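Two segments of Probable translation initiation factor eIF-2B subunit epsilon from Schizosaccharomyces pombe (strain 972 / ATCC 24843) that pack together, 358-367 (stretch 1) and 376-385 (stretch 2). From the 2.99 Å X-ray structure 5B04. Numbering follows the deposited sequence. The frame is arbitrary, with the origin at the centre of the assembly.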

ATOM      1  N   SER I 358     -13.062 -51.475  23.958  1.00 72.64           N
ATOM      2  CA  SER I 358     -11.765 -51.305  23.313  1.00 63.39           C
ATOM      3  C   SER I 358     -11.657 -52.100  22.014  1.00 62.93           C
ATOM      4  O   SER I 358     -12.329 -53.117  21.842  1.00 70.01           O
ATOM      5  N   ASN I 359     -10.805 -51.619  21.113  1.00 66.58           N
ATOM      6  CA  ASN I 359     -10.532 -52.278  19.835  1.00 78.75           C
ATOM      7  C   ASN I 359     -11.783 -52.603  19.026  1.00 76.67           C
ATOM      8  O   ASN I 359     -11.904 -53.693  18.467  1.00 75.91           O
ATOM      9  N   CYS I 360     -12.707 -51.651  18.960  1.00 70.63           N
ATOM     10  CA  CYS I 360     -13.926 -51.832  18.182  1.00 72.27           C
ATOM     11  C   CYS I 360     -13.841 -51.106  16.846  1.00 67.69           C
ATOM     12  O   CYS I 360     -13.212 -50.054  16.739  1.00 68.51           O
ATOM     13  N   SER I 361     -14.476 -51.680  15.830  1.00 65.32           N
ATOM     14  CA  SER I 361     -14.559 -51.045  14.522  1.00 58.70           C
ATOM     15  C   SER I 361     -16.013 -50.931  14.086  1.00 68.20           C
ATOM     16  O   SER I 361     -16.619 -51.911  13.653  1.00 63.19           O
ATOM     17  N   ILE I 362     -16.570 -49.731  14.208  1.00 66.66           N
ATOM     18  CA  ILE I 362     -17.960 -49.497  13.842  1.00 52.51           C
ATOM     19  C   ILE I 362     -18.044 -48.587  12.623  1.00 54.98           C
ATOM     20  O   ILE I 362     -17.578 -47.448  12.654  1.00 64.09           O
ATOM     21  N   ASP I 363     -18.637 -49.096  11.548  1.00 49.01           N
ATOM     22  CA  ASP I 363     -18.676 -48.369  10.283  1.00 59.91           C
ATOM     23  C   ASP I 363     -20.068 -48.351   9.652  1.00 59.77           C
ATOM     24  O   ASP I 363     -20.641 -49.401   9.371  1.00 56.00           O
ATOM     25  N   SER I 364     -20.596 -47.149   9.436  1.00 61.90           N
ATOM     26  CA  SER I 364     -21.882 -46.942   8.765  1.00 63.08           C
ATOM     27  C   SER I 364     -23.064 -47.568   9.506  1.00 69.16           C
ATOM     28  O   SER I 364     -24.069 -47.923   8.890  1.00 61.80           O
ATOM     29  N   ALA I 365     -22.952 -47.687  10.824  1.00 60.88           N
ATOM     30  CA  ALA I 365     -24.004 -48.307  11.625  1.00 65.62           C
ATOM     31  C   ALA I 365     -24.917 -47.270  12.274  1.00 66.66           C
ATOM     32  O   ALA I 365     -24.704 -46.065  12.139  1.00 68.28           O
ATOM     33  N   PHE I 366     -25.941 -47.750  12.974  1.00 66.24           N
ATOM     34  CA  PHE I 366     -26.854 -46.879  13.706  1.00 59.12           C
ATOM     35  C   PHE I 366     -27.029 -47.363  15.140  1.00 58.35           C
ATOM     36  O   PHE I 366     -27.470 -48.487  15.376  1.00 64.51           O
ATOM     37  N   LEU I 367     -26.681 -46.508  16.094  1.00 58.17           N
ATOM     38  CA  LEU I 367     -26.835 -46.830  17.506  1.00 46.67           C
ATOM     39  C   LEU I 367     -27.799 -45.866  18.181  1.00 58.22           C
ATOM     40  O   LEU I 367     -27.575 -44.656  18.194  1.00 66.03           O
ATOM     41  N   ASN I 376     -13.497 -55.569  21.159  1.00 68.87           N
ATOM     42  CA  ASN I 376     -13.169 -56.346  19.961  1.00 75.68           C
ATOM     43  C   ASN I 376     -14.364 -56.691  19.073  1.00 76.14           C
ATOM     44  O   ASN I 376     -14.553 -57.850  18.708  1.00 71.08           O
ATOM     45  N   CYS I 377     -15.154 -55.687  18.706  1.00 70.73           N
ATOM     46  CA  CYS I 377     -16.334 -55.924  17.880  1.00 74.04           C
ATOM     47  C   CYS I 377     -16.257 -55.234  16.520  1.00 76.66           C
ATOM     48  O   CYS I 377     -15.790 -54.101  16.409  1.00 79.25           O
ATOM     49  N   ARG I 378     -16.721 -55.935  15.488  1.00 72.02           N
ATOM     50  CA  ARG I 378     -16.831 -55.370  14.148  1.00 71.45           C
ATOM     51  C   ARG I 378     -18.302 -55.183  13.792  1.00 76.77           C
ATOM     52  O   ARG I 378     -19.026 -56.156  13.582  1.00 70.47           O
ATOM     53  N   ILE I 379     -18.742 -53.931  13.731  1.00 75.01           N
ATOM     54  CA  ILE I 379     -20.144 -53.628  13.465  1.00 58.21           C
ATOM     55  C   ILE I 379     -20.282 -52.698  12.265  1.00 62.19           C
ATOM     56  O   ILE I 379     -19.599 -51.680  12.180  1.00 80.26           O
ATOM     57  N   GLY I 380     -21.166 -53.051  11.336  1.00 53.84           N
ATOM     58  CA  GLY I 380     -21.320 -52.276  10.118  1.00 53.04           C
ATOM     59  C   GLY I 380     -22.684 -52.344   9.460  1.00 58.12           C
ATOM     60  O   GLY I 380     -23.232 -53.429   9.266  1.00 91.04           O
ATOM     61  N   LYS I 381     -23.216 -51.176   9.105  1.00 49.76           N
ATOM     62  CA  LYS I 381     -24.508 -51.056   8.427  1.00 58.25           C
ATOM     63  C   LYS I 381     -25.614 -51.818   9.144  1.00 74.22           C
ATOM     64  O   LYS I 381     -26.296 -52.653   8.548  1.00 73.15           O
ATOM     65  N   ALA I 382     -25.787 -51.523  10.426  1.00 71.35           N
ATOM     66  CA  ALA I 382     -26.797 -52.191  11.230  1.00 57.21           C
ATOM     67  C   ALA I 382     -27.466 -51.216  12.187  1.00 61.11           C
ATOM     68  O   ALA I 382     -26.859 -50.234  12.613  1.00 62.58           O
ATOM     69  N   ILE I 383     -28.722 -51.490  12.522  1.00 64.67           N
ATOM     70  CA  ILE I 383     -29.442 -50.670  13.484  1.00 61.17           C
ATOM     71  C   ILE I 383     -29.568 -51.395  14.818  1.00 54.72           C
ATOM     72  O   ILE I 383     -30.071 -52.516  14.886  1.00 61.66           O
ATOM     73  N   LEU I 384     -29.092 -50.747  15.875  1.00 49.91           N
ATOM     74  CA  LEU I 384     -29.160 -51.301  17.220  1.00 49.21           C
ATOM     75  C   LEU I 384     -30.047 -50.420  18.091  1.00 58.59           C
ATOM     76  O   LEU I 384     -29.622 -49.355  18.540  1.00 64.64           O
ATOM     77  N   ALA I 385     -31.278 -50.863  18.325  1.00 64.00           N
ATOM     78  CA  ALA I 385     -32.247 -50.067  19.073  1.00 59.37           C
ATOM     79  C   ALA I 385     -31.853 -49.912  20.541  1.00 58.48           C
ATOM     80  O   ALA I 385     -30.781 -50.353  20.954  1.00 56.67           O
TER

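The two stretches lie side by side as successive parallel rungs, 17 residues apart in register along most of their length, and the backbone sets the terms on which the side chains meet. Strands 361-363 and 378-380 run within 5° of parallel, and their amides and carbonyls pair in the alternating pattern that parallel strands require. S361 N donates to C377 O (2.8 Å), I379 N to S361 O (2.9 Å) and D363 N to I379 O (2.8 Å), so S361 and I379 each spend both their N-H and their carbonyl on the neighbouring rung. The ladder begins before the strands do, with N376 N donating to S358 O at 2.8 Å, and it ends its first segment with a longer, more bent bond from K381 N to D363 O at 3.1 Å. Beyond the turn it resumes: F366 N reaches A382 O at 2.7 Å, and L384 N reaches F366 O at 2.8 Å.

Several carbonyls also receive a CA-H contact from the facing strand. I362 CA lies 3.2 Å from I379 O, and G380 CA 3.0 Å from D363 O, so these acceptors take a second, weaker approach beside the N-H.

One side chain joins this polar network across the contact. R378, with chi1 and chi2 both m and chi3 t, leaves the sheet on the face shared with S361, but its end comes nearer to stretch 1. R378 NH1 donates to N359 O at 3.0 Å, with the carbonyl at the edge of the guanidinium and near its plane. R378 NH1 also makes a weak bond to C377 O at 3.4 Å within its own stretch. The guanidinium thus serves N359 O, a carbonyl that has no backbone N-H bond across the contact, while the aliphatic part of the arginine packs as hydrocarbon: R378 CD is 3.8 Å from S361 CB, the serine standing in the t rotamer.

Apolar side chains pack mostly against the same residue type in the other stretch. I362 and I379 share the opposite face from S361 and R378, both with chi1 m and chi2 t, and I362 CG2 sits 4.2 Å from I379 CB. A365 CB fills in beside them, 4.1 Å from I379 CG2. L367 beside L384 repeats the theme, with CD1 of L367 4.2 Å from CD2 of L384; both leucines have chi2 p, although chi1 of L367 lies between wells at -93°. On the face of S361 and R378, F366 (chi1 m) packs its CB 3.9 Å from I383 CG1. C360 and C377, both m, bring C360 SG to 4.1 Å from C377 CB.

At the turn, S364 and K381 both adopt positive phi. S364 OG makes a weak bond to D363 OD2 at 3.1 Å and is also bonded elsewhere in the structure. Read as a rule, the contact satisfies polar groups mainly through the backbone and sets most of its buried apolar side chains against apolar neighbours, while C377 SG is hydrogen-bonded elsewhere in the structure.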

ATOM      1  CB  SER I 358     -10.643 -51.717  24.269  1.00 77.71           C
ATOM      2  OG  SER I 358     -10.801 -53.060  24.695  1.00 68.19           O
ATOM      3  CB  ASN I 359      -9.725 -53.559  20.063  1.00 78.93           C
ATOM      4  CG  ASN I 359      -8.274 -53.281  20.398  1.00 90.30           C
ATOM      5  OD1 ASN I 359      -7.470 -52.974  19.518  1.00 87.48           O
ATOM      6  ND2 ASN I 359      -7.930 -53.386  21.677  1.00 90.94           N
ATOM      7  CB  CYS I 360     -15.144 -51.338  18.965  1.00 73.61           C
ATOM      8  SG  CYS I 360     -15.585 -52.364  20.381  1.00 78.03           S
ATOM      9  CB  SER I 361     -13.754 -51.827  13.484  1.00 57.83           C
ATOM     10  OG  SER I 361     -13.876 -51.240  12.200  1.00 59.88           O
ATOM     11  CB  ILE I 362     -18.750 -48.882  15.010  1.00 46.64           C
ATOM     12  CG1 ILE I 362     -18.476 -49.661  16.299  1.00 57.31           C
ATOM     13  CG2 ILE I 362     -20.238 -48.872  14.700  1.00 58.96           C
ATOM     14  CD1 ILE I 362     -19.275 -49.183  17.486  1.00 42.19           C
ATOM     15  CB  ASP I 363     -17.669 -48.975   9.300  1.00 69.68           C
ATOM     16  CG  ASP I 363     -17.695 -48.297   7.944  1.00 71.59           C
ATOM     17  OD1 ASP I 363     -17.077 -47.221   7.804  1.00 83.62           O
ATOM     18  OD2 ASP I 363     -18.330 -48.843   7.018  1.00 85.40           O
ATOM     19  CB  SER I 364     -21.829 -47.484   7.334  1.00 57.35           C
ATOM     20  OG  SER I 364     -20.711 -46.966   6.632  1.00 67.26           O
ATOM     21  CB  ALA I 365     -23.392 -49.207  12.686  1.00 60.06           C
ATOM     22  CB  PHE I 366     -28.217 -46.807  13.015  1.00 54.09           C
ATOM     23  CG  PHE I 366     -28.177 -46.182  11.651  1.00 46.01           C
ATOM     24  CD1 PHE I 366     -27.930 -46.953  10.529  1.00 48.44           C
ATOM     25  CD2 PHE I 366     -28.396 -44.824  11.490  1.00 55.53           C
ATOM     26  CE1 PHE I 366     -27.897 -46.382   9.273  1.00 47.59           C
ATOM     27  CE2 PHE I 366     -28.365 -44.247  10.235  1.00 61.32           C
ATOM     28  CZ  PHE I 366     -28.116 -45.027   9.125  1.00 52.55           C
ATOM     29  CB  LEU I 367     -25.485 -46.794  18.223  1.00 55.76           C
ATOM     30  CG  LEU I 367     -24.686 -48.091  18.354  1.00 54.18           C
ATOM     31  CD1 LEU I 367     -24.397 -48.718  16.998  1.00 45.99           C
ATOM     32  CD2 LEU I 367     -23.396 -47.810  19.102  1.00 71.30           C
ATOM     33  CB  ASN I 376     -12.451 -57.639  20.358  1.00 75.34           C
ATOM     34  CG  ASN I 376     -11.065 -57.389  20.919  1.00 93.53           C
ATOM     35  OD1 ASN I 376     -10.912 -56.985  22.072  1.00 90.96           O
ATOM     36  ND2 ASN I 376     -10.045 -57.635  20.105  1.00107.17           N
ATOM     37  CB  CYS I 377     -17.596 -55.469  18.615  1.00 74.40           C
ATOM     38  SG  CYS I 377     -18.065 -56.517  20.011  1.00 83.00           S
ATOM     39  CB  ARG I 378     -16.149 -56.271  13.115  1.00 65.88           C
ATOM     40  CG  ARG I 378     -14.747 -56.722  13.491  1.00104.45           C
ATOM     41  CD  ARG I 378     -13.748 -55.579  13.431  1.00111.33           C
ATOM     42  NE  ARG I 378     -12.407 -56.016  13.806  1.00107.50           N
ATOM     43  CZ  ARG I 378     -11.891 -55.886  15.024  1.00 84.05           C
ATOM     44  NH1 ARG I 378     -12.603 -55.325  15.992  1.00 74.52           N
ATOM     45  NH2 ARG I 378     -10.662 -56.315  15.276  1.00 98.03           N
ATOM     46  CB  ILE I 379     -20.813 -52.993  14.697  1.00 58.84           C
ATOM     47  CG1 ILE I 379     -20.627 -53.899  15.915  1.00 73.32           C
ATOM     48  CG2 ILE I 379     -22.288 -52.735  14.433  1.00 60.79           C
ATOM     49  CD1 ILE I 379     -21.190 -53.336  17.191  1.00 72.06           C
ATOM     50  CB  LYS I 381     -24.400 -51.535   6.977  1.00 66.07           C
ATOM     51  CG  LYS I 381     -24.220 -50.411   5.967  1.00 85.78           C
ATOM     52  CD  LYS I 381     -25.336 -49.383   6.089  1.00 79.97           C
ATOM     53  CE  LYS I 381     -25.197 -48.280   5.051  1.00 89.24           C
ATOM     54  NZ  LYS I 381     -25.378 -48.793   3.665  1.00 81.96           N
ATOM     55  CB  ALA I 382     -26.181 -53.348  11.995  1.00 57.25           C
ATOM     56  CB  ILE I 383     -30.843 -50.291  12.975  1.00 60.80           C
ATOM     57  CG1 ILE I 383     -30.736 -49.504  11.668  1.00 58.76           C
ATOM     58  CG2 ILE I 383     -31.590 -49.482  14.024  1.00 66.95           C
ATOM     59  CD1 ILE I 383     -32.059 -48.971  11.165  1.00 56.68           C
ATOM     60  CB  LEU I 384     -27.761 -51.424  17.834  1.00 52.43           C
ATOM     61  CG  LEU I 384     -26.832 -52.574  17.420  1.00 57.60           C
ATOM     62  CD1 LEU I 384     -26.518 -52.575  15.928  1.00 51.69           C
ATOM     63  CD2 LEU I 384     -25.545 -52.524  18.231  1.00 44.65           C
ATOM     64  CB  ALA I 385     -33.630 -50.681  18.959  1.00 61.33           C
TER